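Local coordinates for protein salicylate 5-hydroxylase, large oxygenase component (Ralstonia sp., PDB 7C8Z) that hydroxylates salicylate at position 5 to give gentisate, as the oxygenase component of a multicomponent, NADH-dependent system with a Rieske [2Fe-2S] cluster and a mononuclear iron, at residues W47-E52 against G431-W436; K84-V87 against S92-M95; I94-R97 against I103-V106. All blocks are in the same frame, centred on the assembly; numbering follows the deposited sequence.

Contact 1 (W47-E52 against G431-W436); sequences WAYTRE and GMYDYW
Y49 and Y433 meet at the phenol ends of their rings, and the two side chains cross at about a right angle. Y49 is the one to follow. Its CB leaves the backbone beside, rather than straight at, helix 427-440. With CG anti to the carbonyl carbon (chi1 -51°), the ring then swings its far end towards the helix. Y49 CD1 lies 4.2 Å from Y433 OH. CE1 comes closer to the same oxygen, and Y49 CZ is 4.2 Å from Y433 CZ. At the tip, Y49 OH is 3.1 Å from Y433 OH. Both hydroxyls hydrogen-bond to OE2 of E236, which ties the two tyrosines to one carboxylate oxygen. One residue back, the methyl of A48 points at the helix, and its CB lies 4.3 Å from W436 CH2. Across the contact the far end of that indole meets this methyl, while W436 NE1 hydrogen-bonds to E58. The contact is buried. It joins the loop before helix 52-63 to helix 427-440, near the end of the chain. Helix 232-238 brings E236, L233 and K232 against it, F400 of helix 387-402 stacks on the Y49 ring, and L54 of helix 52-63 packs on W436.

Contact 2 (K84-V87 against S92-M95); sequences KRTV and SVIM
Strands 82-88 and 91-97 form a beta hairpin in the Rieske domain, and this contact is its antiparallel ladder. T86 and V93 are a hydrogen-bonded pair: T86 N donates to V93 O and V93 N to T86 O, both at 2.9 Å. K84 and M95 form the next such pair, again with two bonds. Between them R85 faces I94 in a non-hydrogen-bonded pair; V87 faces S92 in another, beyond T86 and V93.

The face of K84, T86, V93 and M95 carries the apolar contacts. T86 and V93 lie side by side and point the same way, with their CG2 methyls 3.7 Å apart. The T86 methyl can meet V93 because OG1 takes the place anti to the backbone N (chi1 -174°). The M95 chain bends at its last torsion, and its CE comes 4.0 Å from K84 CB. K84 then runs on extended to a salt bridge with E76.

R85 and S92 share the other face. R85 CD passes 3.7 Å from S92 OG, which lies at the edge of the guanidinium and near its plane. The guanidinium is held from outside the hairpin, by R85 NE to the carbonyl of E120. S92 N bonds to Q402 of a second copy of this subunit. The bound [2Fe-2S] cluster of this chain is about 12 Å from the I94 side chain. The alternation of hydrogen-bonded and non-hydrogen-bonded pairs is that of an antiparallel beta hairpin, here built into the larger antiparallel sheet of the Rieske domain.

Contact 3 (I94-R97 against I103-V106); sequences IMVR and INVV
R97 lays its guanidinium across I103, and the two side chains meet at an oblique angle. I103 CG1 sits over one face of the group, 3.5 Å from R97 NH1. I103 CD1 is nearest R97 NH2. The R97 chain leaves the backbone with CG anti to N (chi1 176°). It then turns at its third torsion, which brings the flat group back over the isoleucine. Polar partners outside the pair fix it there: NE bonds to the carbonyl of I77, and NH2 forms a salt bridge with E74. I103 also meets M95, whose CG is 3.8 Å from I103 CG2. M95 CB in turn touches V105 CG2 at 3.9 Å. This face is therefore apolar next to the backbone, with the arginine charge at one end.

On the other face V96 and N104 cross at a slant. V96 CG1 lies 4.0 Å from N104 CB, while the amide nitrogen ND2 of N104 bonds to L139 and D98. I94 and V106 meet more loosely, CB to CG2.

The backbones pair in antiparallel register. I94 N donates to V106 O at 2.8 Å, and V96 N to N104 O at 2.9 Å; each of these bonds has a return bond. V105 CA also makes a CH...O contact with I94 O.

Strand 103-107 lies between 91-97 and 175-181 in the sheet. V178 and L176 of strand 175-181 and V185 and A187 of strand 184-188 pack on the M95, I103 and V105 face. F128 of strand 128-130 lies against I94, V96 and V106.

All three contacts are buried, but they differ in kind. Contacts 2 and 3 are neighbouring strand pairings, two consecutive hairpins, in one antiparallel sheet of the Rieske domain. They share I94 and M95 on strand 91-97, their centres are 8 Å apart, and backbone hydrogen bonds dominate both. Contact 2 includes a residue bonded to another subunit, while contact 3 touches no other chain. Contact 1 lies across the centre of the chain, about 27 Å from contact 2 and 31 Å from contact 3, centre to centre. It joins a loop to a helix through side chains. It also spans 378 intervening residues, so both hairpin contacts are nested within its loop.

Contact 1 (W47-E52 against G431-W436)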
loop_
_atom_site.group_PDB
_atom_site.type_symbol
_atom_site.label_atom_id
_atom_site.label_comp_id
_atom_site.label_asym_id
_atom_site.label_seq_id
_atom_site.Cartn_x
_atom_site.Cartn_y
_atom_site.Cartn_z
ATOM N N TRP A 47 6.943 -12.282 -22.423
ATOM C CA TRP A 47 5.524 -12.273 -22.091
ATOM C C TRP A 47 5.051 -13.575 -21.449
ATOM O O TRP A 47 3.910 -13.626 -20.977
ATOM C CB TRP A 47 4.672 -11.949 -23.325
ATOM C CG TRP A 47 4.988 -12.733 -24.556
ATOM C CD1 TRP A 47 5.770 -12.335 -25.600
ATOM C CD2 TRP A 47 4.501 -14.038 -24.893
ATOM N NE1 TRP A 47 5.812 -13.316 -26.561
ATOM C CE2 TRP A 47 5.041 -14.373 -26.151
ATOM C CE3 TRP A 47 3.668 -14.959 -24.249
ATOM C CZ2 TRP A 47 4.775 -15.588 -26.780
ATOM C CZ3 TRP A 47 3.407 -16.164 -24.873
ATOM C CH2 TRP A 47 3.958 -16.469 -26.128
ATOM N N ALA A 48 5.871 -14.629 -21.448
ATOM C CA ALA A 48 5.535 -15.819 -20.673
ATOM C C ALA A 48 5.485 -15.533 -19.175
ATOM O O ALA A 48 4.879 -16.308 -18.424
ATOM C CB ALA A 48 6.540 -16.937 -20.955
ATOM N N TYR A 49 6.099 -14.437 -18.725
ATOM C CA TYR A 49 6.109 -14.060 -17.319
ATOM C C TYR A 49 5.205 -12.880 -16.998
ATOM O O TYR A 49 4.999 -12.587 -15.816
ATOM C CB TYR A 49 7.537 -13.718 -16.862
ATOM C CG TYR A 49 8.585 -14.757 -17.205
ATOM C CD1 TYR A 49 8.820 -15.838 -16.366
ATOM C CD2 TYR A 49 9.350 -14.646 -18.365
ATOM C CE1 TYR A 49 9.779 -16.784 -16.673
ATOM C CE2 TYR A 49 10.313 -15.589 -18.679
ATOM C CZ TYR A 49 10.522 -16.655 -17.830
ATOM O OH TYR A 49 11.477 -17.593 -18.137
ATOM N N THR A 50 4.682 -12.182 -18.005
ATOM C CA THR A 50 3.986 -10.923 -17.792
ATOM C C THR A 50 2.505 -10.949 -18.153
ATOM O O THR A 50 1.829 -9.930 -17.964
ATOM C CB THR A 50 4.674 -9.807 -18.592
ATOM O OG1 THR A 50 4.564 -10.089 -19.992
ATOM C CG2 THR A 50 6.146 -9.704 -18.215
ATOM N N ARG A 51 1.971 -12.070 -18.635
ATOM C CA ARG A 51 0.595 -12.139 -19.114
ATOM C C ARG A 51 -0.288 -12.804 -18.066
ATOM O O ARG A 51 0.012 -13.911 -17.607
ATOM C CB ARG A 51 0.507 -12.906 -20.435
ATOM C CG ARG A 51 1.133 -12.187 -21.611
ATOM C CD ARG A 51 0.996 -12.985 -22.894
ATOM N NE ARG A 51 -0.335 -13.565 -23.065
ATOM C CZ ARG A 51 -0.636 -14.476 -23.986
ATOM N NH1 ARG A 51 0.300 -14.911 -24.815
ATOM N NH2 ARG A 51 -1.871 -14.949 -24.082
ATOM N N GLU A 52 -1.373 -12.122 -17.690
ATOM C CA GLU A 52 -2.265 -12.636 -16.655
ATOM C C GLU A 52 -3.195 -13.732 -17.173
ATOM O O GLU A 52 -3.554 -14.641 -16.415
ATOM C CB GLU A 52 -3.077 -11.486 -16.053
ATOM C CG GLU A 52 -3.876 -11.859 -14.815
ATOM C CD GLU A 52 -3.021 -11.937 -13.562
ATOM O OE1 GLU A 52 -1.804 -11.656 -13.642
ATOM O OE2 GLU A 52 -3.569 -12.274 -12.493
ATOM N N GLY A 431 13.676 -28.183 -20.462
ATOM C CA GLY A 431 12.660 -29.206 -20.297
ATOM C C GLY A 431 11.410 -28.676 -19.627
ATOM O O GLY A 431 10.287 -29.028 -20.013
ATOM N N MET A 432 11.586 -27.840 -18.603
ATOM C CA MET A 432 10.455 -27.188 -17.961
ATOM C C MET A 432 9.590 -26.482 -18.990
ATOM O O MET A 432 8.369 -26.644 -19.011
ATOM C CB MET A 432 10.956 -26.200 -16.903
ATOM C CG MET A 432 9.875 -25.339 -16.273
ATOM S SD MET A 432 10.497 -24.339 -14.904
ATOM C CE MET A 432 9.456 -22.895 -15.036
ATOM N N TYR A 433 10.213 -25.724 -19.885
ATOM C CA TYR A 433 9.412 -24.956 -20.829
ATOM C C TYR A 433 8.942 -25.779 -22.023
ATOM O O TYR A 433 7.938 -25.418 -22.639
ATOM C CB TYR A 433 10.173 -23.706 -21.253
ATOM C CG TYR A 433 10.041 -22.659 -20.180
ATOM C CD1 TYR A 433 8.874 -21.911 -20.058
ATOM C CD2 TYR A 433 11.051 -22.457 -19.248
ATOM C CE1 TYR A 433 8.729 -20.966 -19.062
ATOM C CE2 TYR A 433 10.917 -21.511 -18.247
ATOM C CZ TYR A 433 9.754 -20.771 -18.159
ATOM O OH TYR A 433 9.612 -19.833 -17.164
ATOM N N ASP A 434 9.605 -26.892 -22.340
ATOM C CA ASP A 434 8.994 -27.876 -23.229
ATOM C C ASP A 434 7.659 -28.351 -22.659
ATOM O O ASP A 434 6.615 -28.303 -23.333
ATOM C CB ASP A 434 9.958 -29.047 -23.443
ATOM C CG ASP A 434 9.356 -30.168 -24.275
ATOM O OD1 ASP A 434 9.312 -30.036 -25.515
ATOM O OD2 ASP A 434 8.938 -31.188 -23.686
ATOM N N TYR A 435 7.677 -28.793 -21.397
ATOM C CA TYR A 435 6.445 -29.206 -20.730
ATOM C C TYR A 435 5.435 -28.066 -20.676
ATOM O O TYR A 435 4.228 -28.282 -20.841
ATOM C CB TYR A 435 6.767 -29.706 -19.320
ATOM C CG TYR A 435 5.574 -30.226 -18.553
ATOM C CD1 TYR A 435 5.100 -31.510 -18.766
ATOM C CD2 TYR A 435 4.924 -29.434 -17.611
ATOM C CE1 TYR A 435 4.014 -31.994 -18.069
ATOM C CE2 TYR A 435 3.831 -29.914 -16.909
ATOM C CZ TYR A 435 3.384 -31.196 -17.145
ATOM O OH TYR A 435 2.301 -31.699 -16.462
ATOM N N TRP A 436 5.917 -26.845 -20.438
ATOM C CA TRP A 436 5.042 -25.681 -20.351
ATOM C C TRP A 436 4.318 -25.437 -21.668
ATOM O O TRP A 436 3.091 -25.279 -21.696
ATOM C CB TRP A 436 5.865 -24.456 -19.952
ATOM C CG TRP A 436 5.064 -23.229 -19.645
ATOM C CD1 TRP A 436 4.588 -22.847 -18.427
ATOM C CD2 TRP A 436 4.667 -22.210 -20.569
ATOM N NE1 TRP A 436 3.913 -21.655 -18.534
ATOM C CE2 TRP A 436 3.944 -21.244 -19.840
ATOM C CE3 TRP A 436 4.843 -22.025 -21.945
ATOM C CZ2 TRP A 436 3.400 -20.108 -20.438
ATOM C CZ3 TRP A 436 4.301 -20.897 -22.536
ATOM C CH2 TRP A 436 3.590 -19.953 -21.784
#

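Contact 2 (K84-V87 against S92-M95)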
loop_
_atom_site.group_PDB
_atom_site.type_symbol
_atom_site.label_atom_id
_atom_site.label_comp_id
_atom_site.label_asym_id
_atom_site.label_seq_id
_atom_site.Cartn_x
_atom_site.Cartn_y
_atom_site.Cartn_z
ATOM N N LYS A 84 -3.932 -27.596 9.596
ATOM C CA LYS A 84 -3.089 -26.526 9.080
ATOM C C LYS A 84 -3.750 -25.973 7.824
ATOM O O LYS A 84 -4.077 -26.735 6.907
ATOM C CB LYS A 84 -1.675 -27.031 8.772
ATOM C CG LYS A 84 -0.729 -25.951 8.283
ATOM C CD LYS A 84 0.432 -26.540 7.487
ATOM C CE LYS A 84 1.024 -25.509 6.534
ATOM N NZ LYS A 84 2.397 -25.859 6.082
ATOM N N ARG A 85 -3.993 -24.663 7.801
ATOM C CA ARG A 85 -4.503 -24.020 6.600
ATOM C C ARG A 85 -3.345 -23.698 5.661
ATOM O O ARG A 85 -2.297 -23.207 6.091
ATOM C CB ARG A 85 -5.282 -22.751 6.955
ATOM C CG ARG A 85 -5.743 -21.929 5.745
ATOM C CD ARG A 85 -6.683 -20.790 6.129
ATOM N NE ARG A 85 -6.051 -19.821 7.026
ATOM C CZ ARG A 85 -5.332 -18.769 6.634
ATOM N NH1 ARG A 85 -5.133 -18.522 5.345
ATOM N NH2 ARG A 85 -4.804 -17.958 7.541
ATOM N N THR A 86 -3.541 -23.960 4.374
ATOM C CA THR A 86 -2.517 -23.700 3.368
ATOM C C THR A 86 -3.227 -23.356 2.062
ATOM O O THR A 86 -4.431 -23.077 2.054
ATOM C CB THR A 86 -1.568 -24.908 3.243
ATOM O OG1 THR A 86 -0.480 -24.587 2.364
ATOM C CG2 THR A 86 -2.313 -26.122 2.705
ATOM N N VAL A 87 -2.492 -23.388 0.950
ATOM C CA VAL A 87 -3.031 -22.946 -0.328
ATOM C C VAL A 87 -2.546 -23.859 -1.447
ATOM O O VAL A 87 -1.493 -24.498 -1.348
ATOM C CB VAL A 87 -2.651 -21.475 -0.618
ATOM C CG1 VAL A 87 -1.248 -21.393 -1.195
ATOM C CG2 VAL A 87 -3.663 -20.836 -1.555
ATOM N N SER A 92 -7.464 -21.443 -1.108
ATOM C CA SER A 92 -7.203 -21.844 0.266
ATOM C C SER A 92 -7.781 -23.228 0.540
ATOM O O SER A 92 -8.933 -23.514 0.194
ATOM C CB SER A 92 -7.806 -20.823 1.230
ATOM O OG SER A 92 -7.152 -20.857 2.486
ATOM N N VAL A 93 -6.978 -24.088 1.171
ATOM C CA VAL A 93 -7.405 -25.419 1.573
ATOM C C VAL A 93 -6.973 -25.650 3.016
ATOM O O VAL A 93 -6.153 -24.919 3.571
ATOM C CB VAL A 93 -6.852 -26.526 0.651
ATOM C CG1 VAL A 93 -7.488 -26.432 -0.726
ATOM C CG2 VAL A 93 -5.335 -26.445 0.566
ATOM N N ILE A 94 -7.546 -26.687 3.617
ATOM C CA ILE A 94 -7.262 -27.085 4.988
ATOM C C ILE A 94 -6.826 -28.543 4.979
ATOM O O ILE A 94 -7.517 -29.400 4.406
ATOM C CB ILE A 94 -8.490 -26.883 5.894
ATOM C CG1 ILE A 94 -9.048 -25.466 5.715
ATOM C CG2 ILE A 94 -8.148 -27.174 7.355
ATOM C CD1 ILE A 94 -10.476 -25.322 6.142
ATOM N N MET A 95 -5.679 -28.817 5.604
ATOM C CA MET A 95 -5.150 -30.166 5.773
ATOM C C MET A 95 -5.338 -30.548 7.235
ATOM O O MET A 95 -4.736 -29.932 8.120
ATOM C CB MET A 95 -3.677 -30.225 5.373
ATOM C CG MET A 95 -2.950 -31.465 5.870
ATOM S SD MET A 95 -1.164 -31.407 5.615
ATOM C CE MET A 95 -0.636 -30.530 7.085
#

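Contact 3 (I94-R97 against I103-V106)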
loop_
_atom_site.group_PDB
_atom_site.type_symbol
_atom_site.label_atom_id
_atom_site.label_comp_id
_atom_site.label_asym_id
_atom_site.label_seq_id
_atom_site.Cartn_x
_atom_site.Cartn_y
_atom_site.Cartn_z
ATOM N N ILE A 94 -7.546 -26.687 3.617
ATOM C CA ILE A 94 -7.262 -27.085 4.988
ATOM C C ILE A 94 -6.826 -28.543 4.979
ATOM O O ILE A 94 -7.517 -29.400 4.406
ATOM C CB ILE A 94 -8.490 -26.883 5.894
ATOM C CG1 ILE A 94 -9.048 -25.466 5.715
ATOM C CG2 ILE A 94 -8.148 -27.174 7.355
ATOM C CD1 ILE A 94 -10.476 -25.322 6.142
ATOM N N MET A 95 -5.679 -28.817 5.604
ATOM C CA MET A 95 -5.150 -30.166 5.773
ATOM C C MET A 95 -5.338 -30.548 7.235
ATOM O O MET A 95 -4.736 -29.932 8.120
ATOM C CB MET A 95 -3.677 -30.225 5.373
ATOM C CG MET A 95 -2.950 -31.465 5.870
ATOM S SD MET A 95 -1.164 -31.407 5.615
ATOM C CE MET A 95 -0.636 -30.530 7.085
ATOM N N VAL A 96 -6.186 -31.538 7.496
ATOM C CA VAL A 96 -6.525 -31.918 8.861
ATOM C C VAL A 96 -6.304 -33.411 9.053
ATOM O O VAL A 96 -6.586 -34.219 8.160
ATOM C CB VAL A 96 -7.980 -31.532 9.211
ATOM C CG1 VAL A 96 -8.964 -32.242 8.288
ATOM C CG2 VAL A 96 -8.275 -31.833 10.675
ATOM N N ARG A 97 -5.827 -33.785 10.236
ATOM C CA ARG A 97 -5.700 -35.194 10.565
ATOM C C ARG A 97 -7.050 -35.731 11.017
ATOM O O ARG A 97 -7.663 -35.193 11.944
ATOM C CB ARG A 97 -4.662 -35.421 11.660
ATOM C CG ARG A 97 -4.590 -36.885 12.079
ATOM C CD ARG A 97 -3.214 -37.283 12.564
ATOM N NE ARG A 97 -2.147 -36.761 11.715
ATOM C CZ ARG A 97 -1.701 -37.356 10.615
ATOM N NH1 ARG A 97 -2.231 -38.504 10.213
ATOM N NH2 ARG A 97 -0.720 -36.801 9.916
ATOM N N ILE A 103 -5.367 -38.399 6.660
ATOM C CA ILE A 103 -5.238 -36.965 6.421
ATOM C C ILE A 103 -6.243 -36.551 5.354
ATOM O O ILE A 103 -6.188 -37.045 4.224
ATOM C CB ILE A 103 -3.810 -36.582 5.999
ATOM C CG1 ILE A 103 -2.842 -36.852 7.148
ATOM C CG2 ILE A 103 -3.749 -35.118 5.572
ATOM C CD1 ILE A 103 -1.398 -36.703 6.763
ATOM N N ASN A 104 -7.149 -35.645 5.709
ATOM C CA ASN A 104 -8.097 -35.068 4.767
ATOM C C ASN A 104 -7.632 -33.684 4.335
ATOM O O ASN A 104 -7.003 -32.951 5.102
ATOM C CB ASN A 104 -9.500 -34.956 5.375
ATOM C CG ASN A 104 -9.860 -36.134 6.267
ATOM O OD1 ASN A 104 -9.407 -37.257 6.048
ATOM N ND2 ASN A 104 -10.699 -35.882 7.269
ATOM N N VAL A 105 -7.941 -33.332 3.090
ATOM C CA VAL A 105 -7.683 -31.993 2.575
ATOM C C VAL A 105 -8.956 -31.498 1.908
ATOM O O VAL A 105 -9.434 -32.106 0.943
ATOM C CB VAL A 105 -6.505 -31.959 1.591
ATOM C CG1 VAL A 105 -6.477 -30.626 0.853
ATOM C CG2 VAL A 105 -5.203 -32.186 2.333
ATOM N N VAL A 106 -9.505 -30.400 2.424
ATOM C CA VAL A 106 -10.759 -29.854 1.922
ATOM C C VAL A 106 -10.545 -28.403 1.516
ATOM O O VAL A 106 -9.622 -27.731 1.975
ATOM C CB VAL A 106 -11.892 -29.962 2.959
ATOM C CG1 VAL A 106 -12.082 -31.412 3.382
ATOM C CG2 VAL A 106 -11.592 -29.070 4.162
#